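Local structure of alpha-galactosidase (3MI6) at residues D430-P442 and N481-T493. The protein probably hydrolyses terminal, non-reducing alpha-D-galactose residues of alpha-D-galactosides, as a member of glycosyl hydrolase family 36. Numbering follows the deposited sequence.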
ATOM      1  N   ASP D 430     -34.180   4.870 -45.219  1.00 54.49           N
ATOM      2  CA  ASP D 430     -34.470   3.708 -44.379  1.00 52.41           C
ATOM      3  C   ASP D 430     -33.220   2.901 -44.014  1.00 53.27           C
ATOM      4  O   ASP D 430     -33.316   1.878 -43.338  1.00 54.51           O
ATOM      5  CB  ASP D 430     -35.511   2.793 -45.046  1.00 52.87           C
ATOM      6  CG  ASP D 430     -34.997   2.147 -46.338  1.00 57.42           C
ATOM      7  OD1 ASP D 430     -35.010   0.894 -46.434  1.00 55.57           O
ATOM      8  OD2 ASP D 430     -34.581   2.895 -47.256  1.00 55.20           O
ATOM      9  N   TRP D 431     -32.055   3.363 -44.461  1.00 54.18           N
ATOM     10  CA  TRP D 431     -30.787   2.691 -44.180  1.00 51.97           C
ATOM     11  C   TRP D 431     -30.092   3.191 -42.898  1.00 52.75           C
ATOM     12  O   TRP D 431     -29.221   2.502 -42.370  1.00 55.01           O
ATOM     13  CB  TRP D 431     -29.839   2.825 -45.373  1.00 51.71           C
ATOM     14  CG  TRP D 431     -30.101   1.854 -46.486  1.00 54.74           C
ATOM     15  CD1 TRP D 431     -31.202   1.060 -46.647  1.00 53.65           C
ATOM     16  CD2 TRP D 431     -29.240   1.575 -47.599  1.00 54.31           C
ATOM     17  NE1 TRP D 431     -31.077   0.303 -47.789  1.00 51.14           N
ATOM     18  CE2 TRP D 431     -29.885   0.601 -48.393  1.00 53.39           C
ATOM     19  CE3 TRP D 431     -27.987   2.051 -48.001  1.00 48.93           C
ATOM     20  CZ2 TRP D 431     -29.313   0.091 -49.560  1.00 52.38           C
ATOM     21  CZ3 TRP D 431     -27.426   1.551 -49.161  1.00 49.41           C
ATOM     22  CH2 TRP D 431     -28.086   0.579 -49.927  1.00 50.55           C
ATOM     23  N   LEU D 432     -30.454   4.392 -42.431  1.00 49.92           N
ATOM     24  CA  LEU D 432     -30.047   4.911 -41.120  1.00 48.79           C
ATOM     25  C   LEU D 432     -30.599   4.099 -39.950  1.00 48.56           C
ATOM     26  O   LEU D 432     -31.802   3.997 -39.786  1.00 48.02           O
ATOM     27  CB  LEU D 432     -30.587   6.331 -40.929  1.00 50.38           C
ATOM     28  CG  LEU D 432     -29.636   7.516 -40.988  1.00 49.50           C
ATOM     29  CD1 LEU D 432     -29.400   7.871 -42.424  1.00 49.29           C
ATOM     30  CD2 LEU D 432     -30.221   8.696 -40.245  1.00 47.52           C
ATOM     31  N   ILE D 433     -29.725   3.563 -39.112  1.00 48.59           N
ATOM     32  CA  ILE D 433     -30.161   2.983 -37.847  1.00 47.84           C
ATOM     33  C   ILE D 433     -30.965   3.984 -37.014  1.00 48.17           C
ATOM     34  O   ILE D 433     -30.424   4.963 -36.493  1.00 48.51           O
ATOM     35  CB  ILE D 433     -28.966   2.519 -37.021  1.00 45.66           C
ATOM     36  CG1 ILE D 433     -28.214   1.433 -37.782  1.00 49.57           C
ATOM     37  CG2 ILE D 433     -29.418   2.019 -35.665  1.00 43.29           C
ATOM     38  CD1 ILE D 433     -27.152   0.739 -36.951  1.00 48.34           C
ATOM     39  N   HIS D 434     -32.259   3.737 -36.878  1.00 48.06           N
ATOM     40  CA  HIS D 434     -33.113   4.676 -36.166  1.00 47.18           C
ATOM     41  C   HIS D 434     -34.258   3.972 -35.471  1.00 46.03           C
ATOM     42  O   HIS D 434     -34.896   3.117 -36.061  1.00 50.36           O
ATOM     43  CB  HIS D 434     -33.676   5.690 -37.147  1.00 46.50           C
ATOM     44  CG  HIS D 434     -34.600   6.678 -36.518  1.00 49.39           C
ATOM     45  ND1 HIS D 434     -35.957   6.692 -36.765  1.00 48.83           N
ATOM     46  CD2 HIS D 434     -34.367   7.676 -35.632  1.00 49.21           C
ATOM     47  CE1 HIS D 434     -36.517   7.663 -36.067  1.00 47.84           C
ATOM     48  NE2 HIS D 434     -35.576   8.276 -35.372  1.00 46.49           N
ATOM     49  N   ALA D 435     -34.524   4.323 -34.220  1.00 45.33           N
ATOM     50  CA  ALA D 435     -35.674   3.760 -33.515  1.00 44.69           C
ATOM     51  C   ALA D 435     -36.967   4.520 -33.873  1.00 48.19           C
ATOM     52  O   ALA D 435     -37.033   5.746 -33.775  1.00 46.96           O
ATOM     53  CB  ALA D 435     -35.428   3.749 -32.024  1.00 40.74           C
ATOM     54  N   PRO D 436     -38.000   3.782 -34.303  1.00 51.49           N
ATOM     55  CA  PRO D 436     -39.229   4.322 -34.893  1.00 52.90           C
ATOM     56  C   PRO D 436     -39.671   5.748 -34.487  1.00 56.85           C
ATOM     57  O   PRO D 436     -39.866   6.564 -35.405  1.00 61.19           O
ATOM     58  CB  PRO D 436     -40.267   3.260 -34.534  1.00 47.78           C
ATOM     59  CG  PRO D 436     -39.474   1.980 -34.655  1.00 47.76           C
ATOM     60  CD  PRO D 436     -38.034   2.306 -34.265  1.00 48.18           C
ATOM     61  N   LYS D 437     -39.841   6.072 -33.206  1.00 49.28           N
ATOM     62  CA  LYS D 437     -40.413   7.395 -32.908  1.00 50.62           C
ATOM     63  C   LYS D 437     -39.434   8.393 -32.289  1.00 49.26           C
ATOM     64  O   LYS D 437     -39.806   9.501 -31.893  1.00 45.82           O
ATOM     65  CB  LYS D 437     -41.665   7.266 -32.031  1.00 53.99           C
ATOM     66  CG  LYS D 437     -42.975   7.212 -32.820  1.00 54.21           C
ATOM     67  CD  LYS D 437     -43.414   5.777 -33.090  1.00 57.77           C
ATOM     68  CE  LYS D 437     -43.877   5.070 -31.815  1.00 55.71           C
ATOM     69  NZ  LYS D 437     -43.817   3.579 -31.950  1.00 51.99           N
ATOM     70  N   SER D 438     -38.175   7.994 -32.224  1.00 48.33           N
ATOM     71  CA  SER D 438     -37.205   8.698 -31.416  1.00 43.29           C
ATOM     72  C   SER D 438     -36.579   9.870 -32.151  1.00 41.97           C
ATOM     73  O   SER D 438     -36.659   9.961 -33.372  1.00 41.61           O
ATOM     74  CB  SER D 438     -36.114   7.726 -30.999  1.00 43.39           C
ATOM     75  OG  SER D 438     -35.391   7.304 -32.136  1.00 44.73           O
ATOM     76  N   THR D 439     -35.964  10.760 -31.379  1.00 40.16           N
ATOM     77  CA  THR D 439     -35.254  11.917 -31.900  1.00 40.60           C
ATOM     78  C   THR D 439     -33.818  11.522 -32.187  1.00 40.46           C
ATOM     79  O   THR D 439     -33.053  11.258 -31.267  1.00 39.21           O
ATOM     80  CB  THR D 439     -35.236  13.048 -30.864  1.00 40.12           C
ATOM     81  OG1 THR D 439     -36.554  13.235 -30.342  1.00 43.66           O
ATOM     82  CG2 THR D 439     -34.725  14.356 -31.471  1.00 34.79           C
ATOM     83  N   PRO D 440     -33.448  11.487 -33.472  1.00 40.19           N
ATOM     84  CA  PRO D 440     -32.111  11.058 -33.904  1.00 41.71           C
ATOM     85  C   PRO D 440     -31.020  11.877 -33.235  1.00 42.43           C
ATOM     86  O   PRO D 440     -31.051  13.114 -33.259  1.00 44.10           O
ATOM     87  CB  PRO D 440     -32.115  11.321 -35.413  1.00 40.07           C
ATOM     88  CG  PRO D 440     -33.562  11.339 -35.797  1.00 44.82           C
ATOM     89  CD  PRO D 440     -34.286  11.921 -34.597  1.00 40.67           C
ATOM     90  N   THR D 441     -30.066  11.180 -32.626  1.00 41.62           N
ATOM     91  CA  THR D 441     -28.990  11.838 -31.901  1.00 40.87           C
ATOM     92  C   THR D 441     -27.694  11.742 -32.696  1.00 41.26           C
ATOM     93  O   THR D 441     -27.178  10.643 -32.913  1.00 41.27           O
ATOM     94  CB  THR D 441     -28.824  11.239 -30.498  1.00 40.21           C
ATOM     95  OG1 THR D 441     -29.635  11.972 -29.568  1.00 36.50           O
ATOM     96  CG2 THR D 441     -27.362  11.295 -30.066  1.00 39.84           C
ATOM     97  N   PRO D 442     -27.184  12.898 -33.155  1.00 40.74           N
ATOM     98  CA  PRO D 442     -26.002  12.976 -34.020  1.00 38.56           C
ATOM     99  C   PRO D 442     -24.709  12.618 -33.291  1.00 40.12           C
ATOM    100  O   PRO D 442     -24.589  12.743 -32.068  1.00 35.81           O
ATOM    101  CB  PRO D 442     -25.969  14.447 -34.421  1.00 39.58           C
ATOM    102  CG  PRO D 442     -26.644  15.146 -33.286  1.00 40.00           C
ATOM    103  CD  PRO D 442     -27.745  14.229 -32.870  1.00 38.62           C
ATOM    104  N   ASN D 481     -16.158   6.942 -36.870  1.00 38.79           N
ATOM    105  CA  ASN D 481     -16.029   8.102 -35.989  1.00 37.59           C
ATOM    106  C   ASN D 481     -17.190   8.480 -35.056  1.00 41.21           C
ATOM    107  O   ASN D 481     -17.187   9.565 -34.484  1.00 42.65           O
ATOM    108  CB  ASN D 481     -15.653   9.334 -36.815  1.00 39.74           C
ATOM    109  CG  ASN D 481     -14.212   9.307 -37.276  1.00 43.92           C
ATOM    110  OD1 ASN D 481     -13.916   9.470 -38.468  1.00 47.71           O
ATOM    111  ND2 ASN D 481     -13.302   9.088 -36.334  1.00 42.74           N
ATOM    112  N   ARG D 482     -18.180   7.618 -34.891  1.00 38.83           N
ATOM    113  CA  ARG D 482     -19.149   7.851 -33.830  1.00 37.39           C
ATOM    114  C   ARG D 482     -19.680   6.546 -33.267  1.00 37.99           C
ATOM    115  O   ARG D 482     -19.451   5.490 -33.833  1.00 40.27           O
ATOM    116  CB  ARG D 482     -20.310   8.705 -34.315  1.00 41.64           C
ATOM    117  CG  ARG D 482     -21.236   7.993 -35.259  1.00 39.65           C
ATOM    118  CD  ARG D 482     -22.572   8.621 -35.242  1.00 39.00           C
ATOM    119  NE  ARG D 482     -23.345   8.214 -34.078  1.00 38.64           N
ATOM    120  CZ  ARG D 482     -24.556   8.687 -33.798  1.00 40.82           C
ATOM    121  NH1 ARG D 482     -25.112   9.587 -34.600  1.00 42.83           N
ATOM    122  NH2 ARG D 482     -25.216   8.274 -32.723  1.00 40.94           N
ATOM    123  N   TYR D 483     -20.381   6.625 -32.145  1.00 37.04           N
ATOM    124  CA  TYR D 483     -21.003   5.445 -31.547  1.00 41.15           C
ATOM    125  C   TYR D 483     -22.511   5.410 -31.842  1.00 38.10           C
ATOM    126  O   TYR D 483     -23.186   6.426 -31.745  1.00 36.67           O
ATOM    127  CB  TYR D 483     -20.718   5.371 -30.037  1.00 34.12           C
ATOM    128  CG  TYR D 483     -19.261   5.124 -29.723  1.00 38.74           C
ATOM    129  CD1 TYR D 483     -18.596   4.029 -30.265  1.00 36.23           C
ATOM    130  CD2 TYR D 483     -18.543   5.984 -28.876  1.00 38.82           C
ATOM    131  CE1 TYR D 483     -17.257   3.790 -29.982  1.00 36.81           C
ATOM    132  CE2 TYR D 483     -17.208   5.756 -28.588  1.00 36.05           C
ATOM    133  CZ  TYR D 483     -16.563   4.653 -29.146  1.00 38.94           C
ATOM    134  OH  TYR D 483     -15.223   4.402 -28.876  1.00 38.28           O
ATOM    135  N   ALA D 484     -23.031   4.248 -32.227  1.00 36.31           N
ATOM    136  CA  ALA D 484     -24.453   4.174 -32.563  1.00 41.33           C
ATOM    137  C   ALA D 484     -25.341   4.525 -31.368  1.00 41.52           C
ATOM    138  O   ALA D 484     -24.949   4.408 -30.204  1.00 40.60           O
ATOM    139  CB  ALA D 484     -24.841   2.818 -33.173  1.00 40.92           C
ATOM    140  N   THR D 485     -26.547   4.967 -31.694  1.00 42.65           N
ATOM    141  CA  THR D 485     -27.461   5.567 -30.747  1.00 37.48           C
ATOM    142  C   THR D 485     -28.885   5.224 -31.250  1.00 42.02           C
ATOM    143  O   THR D 485     -29.081   4.958 -32.457  1.00 40.94           O
ATOM    144  CB  THR D 485     -27.151   7.091 -30.672  1.00 38.32           C
ATOM    145  OG1 THR D 485     -26.879   7.468 -29.326  1.00 39.29           O
ATOM    146  CG2 THR D 485     -28.257   7.937 -31.221  1.00 39.74           C
ATOM    147  N   GLU D 486     -29.862   5.174 -30.343  1.00 39.77           N
ATOM    148  CA  GLU D 486     -31.223   4.751 -30.708  1.00 40.49           C
ATOM    149  C   GLU D 486     -31.257   3.536 -31.614  1.00 38.02           C
ATOM    150  O   GLU D 486     -31.753   3.619 -32.715  1.00 40.32           O
ATOM    151  CB  GLU D 486     -31.969   5.872 -31.423  1.00 39.53           C
ATOM    152  CG  GLU D 486     -32.254   7.069 -30.563  1.00 39.70           C
ATOM    153  CD  GLU D 486     -31.334   8.208 -30.876  1.00 42.28           C
ATOM    154  OE1 GLU D 486     -30.685   8.157 -31.940  1.00 42.66           O
ATOM    155  OE2 GLU D 486     -31.257   9.154 -30.062  1.00 45.34           O
HETATM  156  N   MSE D 487     -30.755   2.409 -31.143  1.00 40.65           N
HETATM  157  CA  MSE D 487     -30.614   1.223 -31.985  1.00 42.03           C
HETATM  158  C   MSE D 487     -31.894   0.514 -32.436  1.00 44.33           C
HETATM  159  O   MSE D 487     -32.696   0.036 -31.626  1.00 45.65           O
HETATM  160  CB  MSE D 487     -29.692   0.224 -31.317  1.00 43.17           C
HETATM  161  CG  MSE D 487     -28.271   0.367 -31.803  1.00 50.79           C
HETATM  162 SE   MSE D 487     -27.030  -0.435 -30.548  1.00 90.32          SE
HETATM  163  CE  MSE D 487     -25.767   1.072 -30.449  1.00 55.12           C
ATOM    164  N   PHE D 488     -32.066   0.427 -33.748  1.00 43.35           N
ATOM    165  CA  PHE D 488     -33.200  -0.278 -34.305  1.00 44.06           C
ATOM    166  C   PHE D 488     -32.903  -0.695 -35.732  1.00 44.77           C
ATOM    167  O   PHE D 488     -32.198  -0.007 -36.454  1.00 47.95           O
ATOM    168  CB  PHE D 488     -34.463   0.587 -34.240  1.00 43.60           C
ATOM    169  CG  PHE D 488     -35.740  -0.184 -34.480  1.00 44.76           C
ATOM    170  CD1 PHE D 488     -36.305  -0.245 -35.749  1.00 45.73           C
ATOM    171  CD2 PHE D 488     -36.371  -0.848 -33.439  1.00 41.13           C
ATOM    172  CE1 PHE D 488     -37.480  -0.952 -35.976  1.00 44.52           C
ATOM    173  CE2 PHE D 488     -37.531  -1.550 -33.653  1.00 43.79           C
ATOM    174  CZ  PHE D 488     -38.094  -1.604 -34.933  1.00 44.55           C
ATOM    175  N   SER D 489     -33.433  -1.840 -36.132  1.00 43.84           N
ATOM    176  CA  SER D 489     -33.331  -2.283 -37.507  1.00 46.41           C
ATOM    177  C   SER D 489     -34.727  -2.676 -37.964  1.00 48.62           C
ATOM    178  O   SER D 489     -35.382  -3.500 -37.328  1.00 47.64           O
ATOM    179  CB  SER D 489     -32.379  -3.477 -37.603  1.00 48.49           C
ATOM    180  OG  SER D 489     -32.249  -3.943 -38.937  1.00 51.40           O
ATOM    181  N   SER D 490     -35.195  -2.074 -39.050  1.00 49.50           N
ATOM    182  CA  SER D 490     -36.485  -2.457 -39.624  1.00 51.88           C
ATOM    183  C   SER D 490     -36.386  -3.815 -40.326  1.00 55.47           C
ATOM    184  O   SER D 490     -37.391  -4.481 -40.578  1.00 58.22           O
ATOM    185  CB  SER D 490     -36.996  -1.380 -40.582  1.00 49.66           C
ATOM    186  OG  SER D 490     -35.983  -0.953 -41.479  1.00 54.07           O
ATOM    187  N   ARG D 491     -35.155  -4.220 -40.620  1.00 56.94           N
ATOM    188  CA  ARG D 491     -34.871  -5.486 -41.278  1.00 55.34           C
ATOM    189  C   ARG D 491     -35.101  -6.666 -40.348  1.00 53.86           C
ATOM    190  O   ARG D 491     -35.213  -7.808 -40.789  1.00 56.36           O
ATOM    191  CB  ARG D 491     -33.417  -5.492 -41.754  1.00 59.60           C
ATOM    192  CG  ARG D 491     -32.930  -6.825 -42.282  1.00 64.91           C
ATOM    193  CD  ARG D 491     -33.798  -7.273 -43.448  1.00 72.16           C
ATOM    194  NE  ARG D 491     -33.313  -8.527 -44.013  1.00 78.58           N
ATOM    195  CZ  ARG D 491     -32.594  -8.610 -45.127  1.00 74.86           C
ATOM    196  NH1 ARG D 491     -32.288  -7.499 -45.793  1.00 67.76           N
ATOM    197  NH2 ARG D 491     -32.193  -9.798 -45.576  1.00 65.86           N
ATOM    198  N   LEU D 492     -35.150  -6.395 -39.053  1.00 52.09           N
ATOM    199  CA  LEU D 492     -35.284  -7.464 -38.073  1.00 51.87           C
ATOM    200  C   LEU D 492     -36.662  -7.374 -37.445  1.00 51.85           C
ATOM    201  O   LEU D 492     -37.269  -6.302 -37.429  1.00 54.29           O
ATOM    202  CB  LEU D 492     -34.189  -7.357 -37.007  1.00 47.63           C
ATOM    203  CG  LEU D 492     -32.745  -7.321 -37.526  1.00 49.34           C
ATOM    204  CD1 LEU D 492     -31.764  -6.954 -36.420  1.00 45.79           C
ATOM    205  CD2 LEU D 492     -32.346  -8.650 -38.159  1.00 48.61           C
ATOM    206  N   THR D 493     -37.172  -8.496 -36.947  1.00 48.58           N
ATOM    207  CA  THR D 493     -38.472  -8.491 -36.299  1.00 48.02           C
ATOM    208  C   THR D 493     -38.354  -7.905 -34.892  1.00 48.14           C
ATOM    209  O   THR D 493     -37.279  -7.488 -34.475  1.00 46.63           O
ATOM    210  CB  THR D 493     -39.078  -9.897 -36.256  1.00 52.69           C
ATOM    211  OG1 THR D 493     -38.390 -10.695 -35.288  1.00 50.98           O
ATOM    212  CG2 THR D 493     -38.961 -10.551 -37.614  1.00 53.07           C
TER
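Arg482 and Thr441 join two loops of the (beta/alpha)8 barrel, which follow barrel strands 408-413 (by way of the short strand 417-418) and 475-478. The second carries Asn481, a predicted substrate-binding residue. Arg482 NH1 donates to Thr441 O at 2.9 Å, in the carbonyl plane and on a lone pair; the NH2 bond to the same oxygen is weak. NE and NH2 grip Tyr483 O side-on, and NH1 also reaches Gln446 O, so three backbone carbonyls hold the guanidinium. With an alanine here, the carbonyls of Thr441, Tyr483 and Gln446 would probably lose these donors, and the link between the loops would weaken. The side chain of Arg482 lies about 5 Å from that of Arg444, a predicted substrate-binding residue.

Glu486 bends at chi2 (104°), and the side chains of Glu486 and Thr441 cross at about a right angle. Thr441 N meets Glu486 OE1 on the syn side at 3.2 Å; Thr441 OG1 bonds OE2 weakly. Lys82 of the second subunit forms a long, weak ion pair with OE2. Ser438 OG lies 3.5 Å from Glu486 CG and bonds Ala435 O within its type I turn.

Phe488 CG is anti to the backbone N (chi1 -166°), which turns one ring face to Pro436. Pro436 CD sits over the centre of that face in a CH-pi contact, 3.4 Å from the centroid of the Phe488 ring.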